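Side-chain contacts in dTDP-glucose 4,6-dehydratase (Klebsiella pneumoniae, PDB 5U4Q), which binds NAD and probably uses it to dehydrate or epimerise a nucleotide sugar such as dTDP-glucose: residues M193-F198 / K325-W330; M272-A277 / T318-G323. All coordinates share one frame; numbering follows the deposited sequence.

Interaction 1. Residues M193-F198 / K325-W330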
loop_
_atom_site.group_PDB
_atom_site.type_symbol
_atom_site.label_atom_id
_atom_site.label_comp_id
_atom_site.label_asym_id
_atom_site.label_seq_id
_atom_site.Cartn_x
_atom_site.Cartn_y
_atom_site.Cartn_z
HETATM N N MSE A 193 -4.814 -23.753 -4.220
HETATM C CA MSE A 193 -6.032 -23.059 -4.620
HETATM C C MSE A 193 -6.877 -23.790 -5.615
HETATM O O MSE A 193 -6.419 -24.709 -6.302
HETATM C CB MSE A 193 -5.670 -21.731 -5.302
HETATM C CG MSE A 193 -4.761 -20.870 -4.449
HETATM SE SE MSE A 193 -4.725 -19.001 -5.064
HETATM C CE MSE A 193 -4.047 -18.225 -3.389
ATOM N N ALA A 194 -8.142 -23.375 -5.675
ATOM C CA ALA A 194 -9.091 -23.805 -6.717
ATOM C C ALA A 194 -9.254 -25.298 -6.918
ATOM O O ALA A 194 -9.304 -26.031 -5.937
ATOM C CB ALA A 194 -8.717 -23.098 -8.011
ATOM N N LEU A 195 -9.338 -25.775 -8.170
ATOM C CA LEU A 195 -9.580 -27.190 -8.387
ATOM C C LEU A 195 -8.447 -28.075 -7.906
ATOM O O LEU A 195 -8.655 -29.187 -7.444
ATOM C CB LEU A 195 -9.826 -27.495 -9.842
ATOM C CG LEU A 195 -11.012 -26.856 -10.516
ATOM C CD1 LEU A 195 -11.151 -27.493 -11.882
ATOM C CD2 LEU A 195 -12.274 -27.091 -9.681
ATOM N N PHE A 196 -7.213 -27.589 -8.043
ATOM C CA PHE A 196 -6.044 -28.331 -7.606
ATOM C C PHE A 196 -6.166 -28.594 -6.089
ATOM O O PHE A 196 -5.939 -29.707 -5.626
ATOM C CB PHE A 196 -4.800 -27.483 -7.959
ATOM C CG PHE A 196 -3.505 -28.239 -8.090
ATOM C CD1 PHE A 196 -3.214 -29.399 -7.372
ATOM C CD2 PHE A 196 -2.507 -27.688 -8.878
ATOM C CE1 PHE A 196 -1.983 -30.024 -7.520
ATOM C CE2 PHE A 196 -1.275 -28.294 -9.004
ATOM C CZ PHE A 196 -1.009 -29.447 -8.316
ATOM N N LYS A 197 -6.539 -27.568 -5.337
ATOM C CA LYS A 197 -6.729 -27.720 -3.882
ATOM C C LYS A 197 -7.749 -28.817 -3.593
ATOM O O LYS A 197 -7.496 -29.705 -2.781
ATOM C CB LYS A 197 -7.177 -26.406 -3.254
ATOM C CG LYS A 197 -7.457 -26.482 -1.757
ATOM C CD LYS A 197 -7.872 -25.136 -1.205
ATOM C CE LYS A 197 -8.022 -25.197 0.309
ATOM N NZ LYS A 197 -8.190 -23.834 0.878
ATOM N N PHE A 198 -8.889 -28.767 -4.272
ATOM C CA PHE A 198 -9.919 -29.806 -4.041
ATOM C C PHE A 198 -9.454 -31.198 -4.466
ATOM O O PHE A 198 -9.720 -32.190 -3.782
ATOM C CB PHE A 198 -11.228 -29.507 -4.766
ATOM C CG PHE A 198 -11.846 -28.185 -4.432
ATOM C CD1 PHE A 198 -11.863 -27.693 -3.128
ATOM C CD2 PHE A 198 -12.481 -27.443 -5.432
ATOM C CE1 PHE A 198 -12.449 -26.463 -2.842
ATOM C CE2 PHE A 198 -13.081 -26.219 -5.149
ATOM C CZ PHE A 198 -13.056 -25.725 -3.852
ATOM N N LYS A 325 -12.669 -30.975 -16.737
ATOM C CA LYS A 325 -12.075 -32.073 -17.517
ATOM C C LYS A 325 -10.632 -31.724 -17.930
ATOM O O LYS A 325 -9.737 -32.579 -17.855
ATOM C CB LYS A 325 -12.919 -32.415 -18.742
ATOM C CG LYS A 325 -14.255 -33.083 -18.411
ATOM C CD LYS A 325 -15.107 -33.187 -19.665
ATOM C CE LYS A 325 -16.492 -33.739 -19.361
ATOM N NZ LYS A 325 -16.417 -35.216 -19.296
ATOM N N ASN A 326 -10.405 -30.474 -18.332
ATOM C CA ASN A 326 -9.056 -30.037 -18.733
ATOM C C ASN A 326 -8.084 -30.148 -17.562
ATOM O O ASN A 326 -6.938 -30.635 -17.693
ATOM C CB ASN A 326 -9.080 -28.599 -19.259
ATOM C CG ASN A 326 -9.828 -28.460 -20.581
ATOM O OD1 ASN A 326 -10.112 -29.449 -21.255
ATOM N ND2 ASN A 326 -10.172 -27.242 -20.937
ATOM N N PHE A 327 -8.542 -29.729 -16.386
ATOM C CA PHE A 327 -7.715 -29.804 -15.218
ATOM C C PHE A 327 -7.329 -31.242 -14.889
ATOM O O PHE A 327 -6.172 -31.555 -14.628
ATOM C CB PHE A 327 -8.359 -29.156 -13.978
ATOM C CG PHE A 327 -7.508 -29.297 -12.780
ATOM C CD1 PHE A 327 -6.406 -28.460 -12.620
ATOM C CD2 PHE A 327 -7.680 -30.328 -11.872
ATOM C CE1 PHE A 327 -5.516 -28.630 -11.584
ATOM C CE2 PHE A 327 -6.789 -30.494 -10.826
ATOM C CZ PHE A 327 -5.708 -29.652 -10.685
ATOM N N VAL A 328 -8.331 -32.114 -14.878
ATOM C CA VAL A 328 -8.102 -33.516 -14.486
ATOM C C VAL A 328 -7.185 -34.230 -15.480
ATOM O O VAL A 328 -6.313 -34.987 -15.076
ATOM C CB VAL A 328 -9.427 -34.240 -14.242
ATOM C CG1 VAL A 328 -9.219 -35.755 -14.101
ATOM C CG2 VAL A 328 -10.085 -33.673 -12.993
ATOM N N ASP A 329 -7.366 -33.946 -16.758
ATOM C CA ASP A 329 -6.471 -34.478 -17.800
ATOM C C ASP A 329 -5.026 -34.089 -17.514
ATOM O O ASP A 329 -4.126 -34.924 -17.553
ATOM C CB ASP A 329 -6.911 -33.975 -19.166
ATOM C CG ASP A 329 -5.920 -34.295 -20.260
ATOM O OD1 ASP A 329 -5.802 -35.469 -20.680
ATOM O OD2 ASP A 329 -5.246 -33.369 -20.737
ATOM N N TRP A 330 -4.811 -32.824 -17.156
ATOM C CA TRP A 330 -3.469 -32.376 -16.804
ATOM C C TRP A 330 -2.958 -33.085 -15.548
ATOM O O TRP A 330 -1.855 -33.633 -15.525
ATOM C CB TRP A 330 -3.404 -30.839 -16.585
ATOM C CG TRP A 330 -2.093 -30.487 -16.000
ATOM C CD1 TRP A 330 -0.920 -30.448 -16.649
ATOM C CD2 TRP A 330 -1.789 -30.258 -14.612
ATOM N NE1 TRP A 330 0.099 -30.217 -15.776
ATOM C CE2 TRP A 330 -0.397 -30.098 -14.514
ATOM C CE3 TRP A 330 -2.560 -30.152 -13.446
ATOM C CZ2 TRP A 330 0.236 -29.829 -13.312
ATOM C CZ3 TRP A 330 -1.935 -29.916 -12.263
ATOM C CH2 TRP A 330 -0.545 -29.733 -12.198
#

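Interaction 2. Residues M272-A277 / T318-G323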
loop_
_atom_site.group_PDB
_atom_site.type_symbol
_atom_site.label_atom_id
_atom_site.label_comp_id
_atom_site.label_asym_id
_atom_site.label_seq_id
_atom_site.Cartn_x
_atom_site.Cartn_y
_atom_site.Cartn_z
HETATM N N MSE A 272 -20.589 -26.083 -5.426
HETATM C CA MSE A 272 -20.946 -27.489 -5.558
HETATM C C MSE A 272 -20.893 -27.959 -6.994
HETATM O O MSE A 272 -20.667 -29.112 -7.226
HETATM C CB MSE A 272 -22.327 -27.791 -4.938
HETATM C CG MSE A 272 -22.638 -29.292 -4.822
HETATM SE SE MSE A 272 -21.446 -30.330 -3.660
HETATM C CE MSE A 272 -21.965 -29.393 -2.017
ATOM N N ASP A 273 -21.085 -27.081 -7.979
ATOM C CA ASP A 273 -21.011 -27.517 -9.396
ATOM C C ASP A 273 -19.586 -27.995 -9.734
ATOM O O ASP A 273 -19.412 -28.971 -10.480
ATOM C CB ASP A 273 -21.408 -26.400 -10.371
ATOM C CG ASP A 273 -22.878 -25.984 -10.253
ATOM O OD1 ASP A 273 -23.702 -26.774 -9.764
ATOM O OD2 ASP A 273 -23.205 -24.863 -10.688
ATOM N N TYR A 274 -18.578 -27.313 -9.187
ATOM C CA TYR A 274 -17.182 -27.719 -9.412
ATOM C C TYR A 274 -16.857 -29.011 -8.689
ATOM O O TYR A 274 -16.196 -29.870 -9.242
ATOM C CB TYR A 274 -16.202 -26.636 -8.949
ATOM C CG TYR A 274 -16.272 -25.391 -9.764
ATOM C CD1 TYR A 274 -15.593 -25.297 -10.970
ATOM C CD2 TYR A 274 -17.006 -24.307 -9.343
ATOM C CE1 TYR A 274 -15.661 -24.146 -11.742
ATOM C CE2 TYR A 274 -17.090 -23.144 -10.113
ATOM C CZ TYR A 274 -16.400 -23.070 -11.301
ATOM O OH TYR A 274 -16.485 -21.930 -12.067
ATOM N N ILE A 275 -17.316 -29.143 -7.441
ATOM C CA ILE A 275 -17.050 -30.363 -6.677
ATOM C C ILE A 275 -17.703 -31.563 -7.357
ATOM O O ILE A 275 -17.068 -32.589 -7.529
ATOM C CB ILE A 275 -17.535 -30.225 -5.223
ATOM C CG1 ILE A 275 -16.777 -29.078 -4.552
ATOM C CG2 ILE A 275 -17.320 -31.533 -4.457
ATOM C CD1 ILE A 275 -17.197 -28.825 -3.126
ATOM N N THR A 276 -18.968 -31.427 -7.748
ATOM C CA THR A 276 -19.662 -32.537 -8.392
ATOM C C THR A 276 -18.954 -32.963 -9.673
ATOM O O THR A 276 -18.770 -34.169 -9.938
ATOM C CB THR A 276 -21.119 -32.164 -8.706
ATOM O OG1 THR A 276 -21.783 -31.813 -7.481
ATOM C CG2 THR A 276 -21.838 -33.313 -9.379
ATOM N N ALA A 277 -18.543 -31.974 -10.467
ATOM C CA ALA A 277 -17.833 -32.264 -11.710
ATOM C C ALA A 277 -16.490 -32.967 -11.445
ATOM O O ALA A 277 -16.096 -33.852 -12.195
ATOM C CB ALA A 277 -17.617 -30.995 -12.516
ATOM N N THR A 318 -15.012 -20.756 -21.530
ATOM C CA THR A 318 -14.876 -22.130 -21.057
ATOM C C THR A 318 -15.886 -22.479 -19.994
ATOM O O THR A 318 -15.981 -21.789 -18.981
ATOM C CB THR A 318 -13.469 -22.384 -20.486
ATOM O OG1 THR A 318 -12.500 -21.991 -21.451
ATOM C CG2 THR A 318 -13.260 -23.898 -20.147
ATOM N N SER A 319 -16.663 -23.538 -20.235
ATOM C CA SER A 319 -17.612 -24.010 -19.235
ATOM C C SER A 319 -16.894 -24.706 -18.093
ATOM O O SER A 319 -15.768 -25.170 -18.231
ATOM C CB SER A 319 -18.591 -25.034 -19.840
ATOM O OG SER A 319 -17.899 -26.163 -20.337
ATOM N N VAL A 320 -17.582 -24.811 -16.975
ATOM C CA VAL A 320 -17.079 -25.588 -15.840
ATOM C C VAL A 320 -16.845 -27.052 -16.270
ATOM O O VAL A 320 -15.836 -27.665 -15.883
ATOM C CB VAL A 320 -18.129 -25.582 -14.707
ATOM C CG1 VAL A 320 -17.784 -26.603 -13.612
ATOM C CG2 VAL A 320 -18.246 -24.187 -14.131
ATOM N N LYS A 321 -17.786 -27.602 -17.036
ATOM C CA LYS A 321 -17.710 -28.985 -17.503
ATOM C C LYS A 321 -16.371 -29.224 -18.199
ATOM O O LYS A 321 -15.621 -30.133 -17.844
ATOM C CB LYS A 321 -18.875 -29.297 -18.449
ATOM C CG LYS A 321 -18.890 -30.701 -19.027
ATOM C CD LYS A 321 -20.142 -30.938 -19.864
ATOM C CE LYS A 321 -20.175 -32.378 -20.364
ATOM N NZ LYS A 321 -21.456 -32.730 -21.042
ATOM N N ASP A 322 -16.038 -28.355 -19.132
ATOM C CA ASP A 322 -14.798 -28.494 -19.868
ATOM C C ASP A 322 -13.572 -28.118 -19.051
ATOM O O ASP A 322 -12.532 -28.788 -19.150
ATOM C CB ASP A 322 -14.835 -27.639 -21.130
ATOM C CG ASP A 322 -15.703 -28.228 -22.211
ATOM O OD1 ASP A 322 -15.937 -29.462 -22.219
ATOM O OD2 ASP A 322 -16.109 -27.451 -23.092
ATOM N N GLY A 323 -13.666 -27.039 -18.274
ATOM C CA GLY A 323 -12.539 -26.606 -17.457
ATOM C C GLY A 323 -12.083 -27.676 -16.474
ATOM O O GLY A 323 -10.899 -27.931 -16.291
#

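Interaction 1. Residues M193-F198 / K325-W330
F327, reaching out from helix 320-334, drives its ring against the first turn of helix 194-203, where it meets both L195 and F196. Its CG stands anti to the backbone N (chi1 178°), which extends the ring across the gap between helices whose short axes come no nearer than 10.7 Å. From the base outward, F327 CB touches the L195 methyl CD1 at 3.9 Å, while CG and CD2 lie beneath L195 CB. L195 CB makes a CH-pi contact over one face of the F327 ring, 4.2 Å from its centroid. Further out, CE1 and CE2 straddle the backbone of F196, CE1 near its CB and CA, CE2 near its CA and N. The tip, F327 CZ, closes on F196 CA at 3.4 Å and then on F196 CB at 3.6 Å. The F327 and F196 rings meet obliquely, their planes at 54°.

One helical turn after F327, W330 presents the edge of its six-membered ring to the face of F196 in an offset edge-to-face pair, planes at 68°, with F196 CE2 3.6 Å from W330 CH2. The rings of W188 and Y334 also meet that of W330, and P191 and Y335 pack on F196. No hydrogen bond crosses between the segments, and all four touching residues are buried. The result is a helix-helix interface built on an aromatic cluster of F196, F327 and W330, which joins the C-terminal helix to the helix following strand 176-185 of the Rossmann-type sheet.

Interaction 2. Residues M272-A277 / T318-G323
V320, in the first turn of helix 320-334, sets both of its methyl groups against the ring of Y274 from helix 271-282. More of its surface is buried here than that of any other residue in the two segments, and Y274 comes next. With CG1 anti to the backbone N (chi1 169°) and CG2 anti to the carbonyl carbon, the valine turns both methyls to the tyrosine, and they converge on Y274 CE1. CG1 also reaches inward along the ring, 3.7 Å from Y274 CD1. CG2 lies 3.5 Å from Y274 CE1 and continues outward past CZ to the phenolic oxygen, with V320 CG2 and Y274 OH again 3.5 Å apart. The approach is oblique to the ring plane, and the two side chains cross at about a right angle.

Y274 leaves its helix with CG anti to the carbonyl carbon (chi1 -67°); although its CB does not aim straight at the other segment, the ring swings toward it. F220 meets the same ring at an inclined angle, and V269 touches both Y274 and V320. D273 lies at the exposed margin, where its carbonyl O is 4.3 Å from V320 CG1.

The turn that carries V320 is held at its start by S319. This residue occupies the N-cap, and its OG accepts from D322 N at 3.1 Å with a nearly straight N-H...O angle of 164°. The backbone bond from G323 N to S319 O, 2.8 Å, closes the first turn. Here the N-capped start of helix 320-334 is packed through a valine on a tyrosine of helix 271-282, in the C-terminal portion of the chain, which in this family typically forms the substrate-binding part beside the Rossmann domain.

Overall arrangement
From the N terminus, the chain first builds most of the parallel sheet of the Rossmann-type domain, then enters helix 194-203, where interaction 1 begins. Helix 271-282, after strand 258-263, supplies the first side of interaction 2. The chain passes strand 288-291 and helix 306-312 before helix 320-334 completes both contacts, closing interaction 2 at its start and interaction 1 in its middle. The shorter loop of interaction 2, with 40 residues between its segments, thus falls wholly within the 126-residue span of interaction 1. Their centres are 10 Å apart, and L195 CD2 packs 4.0 Å from Y274 CD1, so the two contacts touch, and helices 194-203, 271-282 and 320-334 pack against one another.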